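Local structure of ribokinase, putative (Burkholderia thailandensis, 3B1N) at residues 301-304 against 305-309. The protein probably phosphorylates nucleosides as a kinase of the pfkB (ribokinase-like) family, here holding ADP and the nucleoside analogue mizoribine. Residues are numbered along the deposited sequence; the frame is centred on the assembly and turned at random.
Sequences ARFE and TAFGY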
ATOM      1  N   ALA B 301     -14.218  32.723  -6.580  1.00 16.91           N
ATOM      2  CA  ALA B 301     -14.935  33.098  -5.328  1.00 16.36           C
ATOM      3  C   ALA B 301     -14.212  32.562  -4.107  1.00 15.71           C
ATOM      4  O   ALA B 301     -14.058  33.260  -3.091  1.00 15.85           O
ATOM      5  CB  ALA B 301     -16.373  32.612  -5.377  1.00 17.66           C
ATOM      6  N   ARG B 302     -13.731  31.310  -4.160  1.00 14.51           N
ATOM      7  CA  ARG B 302     -13.005  30.759  -3.045  1.00 14.33           C
ATOM      8  C   ARG B 302     -11.625  31.398  -2.852  1.00 13.63           C
ATOM      9  O   ARG B 302     -11.131  31.535  -1.725  1.00 13.53           O
ATOM     10  CB  ARG B 302     -12.839  29.235  -3.238  1.00 14.32           C
ATOM     11  CG  ARG B 302     -14.112  28.398  -3.059  1.00 18.10           C
ATOM     12  CD  ARG B 302     -14.453  28.175  -1.543  1.00 21.80           C
ATOM     13  NE  ARG B 302     -13.413  27.441  -0.780  1.00 25.56           N
ATOM     14  CZ  ARG B 302     -13.339  26.114  -0.673  1.00 25.84           C
ATOM     15  NH1 ARG B 302     -14.234  25.336  -1.293  1.00 23.38           N
ATOM     16  NH2 ARG B 302     -12.362  25.564   0.062  1.00 27.25           N
ATOM     17  N   PHE B 303     -10.985  31.840  -3.954  1.00 13.23           N
ATOM     18  CA  PHE B 303      -9.722  32.519  -3.836  1.00 13.18           C
ATOM     19  C   PHE B 303      -9.944  33.859  -3.090  1.00 14.65           C
ATOM     20  O   PHE B 303      -9.201  34.170  -2.173  1.00 14.76           O
ATOM     21  CB  PHE B 303      -9.124  32.807  -5.243  1.00 12.04           C
ATOM     22  CG  PHE B 303      -7.730  33.383  -5.190  1.00 13.46           C
ATOM     23  CD1 PHE B 303      -6.575  32.592  -5.443  1.00 11.92           C
ATOM     24  CD2 PHE B 303      -7.512  34.716  -4.853  1.00 14.74           C
ATOM     25  CE1 PHE B 303      -5.267  33.106  -5.348  1.00 13.56           C
ATOM     26  CE2 PHE B 303      -6.233  35.227  -4.752  1.00 14.88           C
ATOM     27  CZ  PHE B 303      -5.067  34.439  -5.009  1.00 14.26           C
ATOM     28  N   GLU B 304     -11.011  34.565  -3.491  1.00 17.40           N
ATOM     29  CA  GLU B 304     -11.366  35.830  -2.844  1.00 20.91           C
ATOM     30  C   GLU B 304     -11.643  35.625  -1.357  1.00 19.87           C
ATOM     31  O   GLU B 304     -11.156  36.388  -0.545  1.00 21.36           O
ATOM     32  CB  GLU B 304     -12.588  36.424  -3.530  1.00 21.03           C
ATOM     33  CG  GLU B 304     -12.262  37.112  -4.810  1.00 28.93           C
ATOM     34  CD  GLU B 304     -12.116  38.619  -4.622  1.00 37.12           C
ATOM     35  OE1 GLU B 304     -11.951  39.304  -5.653  1.00 42.03           O
ATOM     36  OE2 GLU B 304     -12.160  39.104  -3.459  1.00 41.35           O
ATOM     37  N   THR B 305     -12.411  34.584  -1.004  1.00 19.60           N
ATOM     38  CA  THR B 305     -12.695  34.308   0.408  1.00 20.01           C
ATOM     39  C   THR B 305     -11.435  33.989   1.191  1.00 19.97           C
ATOM     40  O   THR B 305     -11.250  34.483   2.302  1.00 20.63           O
ATOM     41  CB  THR B 305     -13.691  33.190   0.572  1.00 20.30           C
ATOM     42  OG1 THR B 305     -14.928  33.613  -0.019  1.00 22.86           O
ATOM     43  CG2 THR B 305     -13.926  32.899   2.043  1.00 22.86           C
ATOM     44  N   ALA B 306     -10.537  33.178   0.610  1.00 17.64           N
ATOM     45  CA  ALA B 306      -9.316  32.802   1.314  1.00 17.33           C
ATOM     46  C   ALA B 306      -8.307  33.918   1.480  1.00 17.81           C
ATOM     47  O   ALA B 306      -7.656  34.016   2.516  1.00 18.76           O
ATOM     48  CB  ALA B 306      -8.607  31.613   0.571  1.00 16.53           C
ATOM     49  N   PHE B 307      -8.173  34.750   0.449  1.00 17.43           N
ATOM     50  CA  PHE B 307      -7.012  35.645   0.335  1.00 18.36           C
ATOM     51  C   PHE B 307      -7.322  37.127   0.272  1.00 18.83           C
ATOM     52  O   PHE B 307      -6.412  37.909   0.399  1.00 21.59           O
ATOM     53  CB  PHE B 307      -6.164  35.256  -0.867  1.00 17.98           C
ATOM     54  CG  PHE B 307      -5.694  33.846  -0.799  1.00 16.96           C
ATOM     55  CD1 PHE B 307      -4.904  33.416   0.295  1.00 18.69           C
ATOM     56  CD2 PHE B 307      -6.027  32.944  -1.823  1.00 16.47           C
ATOM     57  CE1 PHE B 307      -4.462  32.077   0.364  1.00 20.54           C
ATOM     58  CE2 PHE B 307      -5.583  31.590  -1.745  1.00 17.12           C
ATOM     59  CZ  PHE B 307      -4.793  31.186  -0.671  1.00 16.75           C
ATOM     60  N   GLY B 308      -8.565  37.475   0.018  1.00 21.28           N
ATOM     61  CA  GLY B 308      -9.015  38.878   0.120  1.00 22.76           C
ATOM     62  C   GLY B 308      -8.834  39.688  -1.147  1.00 24.15           C
ATOM     63  O   GLY B 308      -9.064  40.910  -1.151  1.00 25.02           O
ATOM     64  N   TYR B 309      -8.429  39.037  -2.239  1.00 22.59           N
ATOM     65  CA  TYR B 309      -8.282  39.714  -3.524  1.00 22.38           C
ATOM     66  C   TYR B 309      -8.588  38.789  -4.678  1.00 23.72           C
ATOM     67  O   TYR B 309      -8.734  37.565  -4.478  1.00 22.49           O
ATOM     68  CB  TYR B 309      -6.901  40.363  -3.667  1.00 22.50           C
ATOM     69  CG  TYR B 309      -5.692  39.432  -3.779  1.00 19.79           C
ATOM     70  CD1 TYR B 309      -5.073  39.224  -5.031  1.00 19.66           C
ATOM     71  CD2 TYR B 309      -5.150  38.801  -2.659  1.00 21.22           C
ATOM     72  CE1 TYR B 309      -3.947  38.384  -5.140  1.00 20.16           C
ATOM     73  CE2 TYR B 309      -4.024  37.939  -2.768  1.00 19.86           C
ATOM     74  CZ  TYR B 309      -3.446  37.749  -4.006  1.00 17.34           C
ATOM     75  OH  TYR B 309      -2.302  36.958  -4.127  1.00 19.02           O
TER
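F307 N donates to F303 O and G308 N to E304 O, each at 2.9 Å, and with them helix 296-307 makes its last i to i+4 bonds before the chain turns off as a loop. The two bonds before them are made the same way, T305 N to A301 O and A306 N to R302 O. G308 suits the exit because its positive phi is a conformation that side-chain-bearing residues adopt less readily, and its N-H still reaches back to E304 O.

Beyond it the chain folds back, so that Y309 returns to the flank of the helix and meets F303 and F307 in an aromatic cluster. F303 stands at the corner of the cluster and touches both other rings. CG anti to the backbone N (chi1 -174°) carries its ring to where the edge of F307 points at one face, with F307 CD2 3.6 Å from F303 CE1 and the planes at 59°. F303 in turn presents its own edge to the face of Y309, a T-shaped pair with planes at 89° and F303 CZ 3.8 Å from Y309 CZ. Flat, apolar phenylalanine can serve as face to one neighbour and edge to the other, while tyrosine adds a hydroxyl, which hydrogen-bonds T271 on helix 269-284. R274 of that helix touches all three aromatic side chains, so the cluster joins the end of helix 296-307 to helix 269-284. The side chain of F307 is about 8 Å from the bound ADP and does not touch it.

The bent chain of E304 runs alongside the backbone of Y309, its CD 3.5 Å from Y309 C. The buried Y309 O has no hydrogen-bonding partner in the model; E304 CA makes a CA-H...O contact with it, and it sits at the F303 ring edge, near the ring plane, 3.1 Å from F303 CD2.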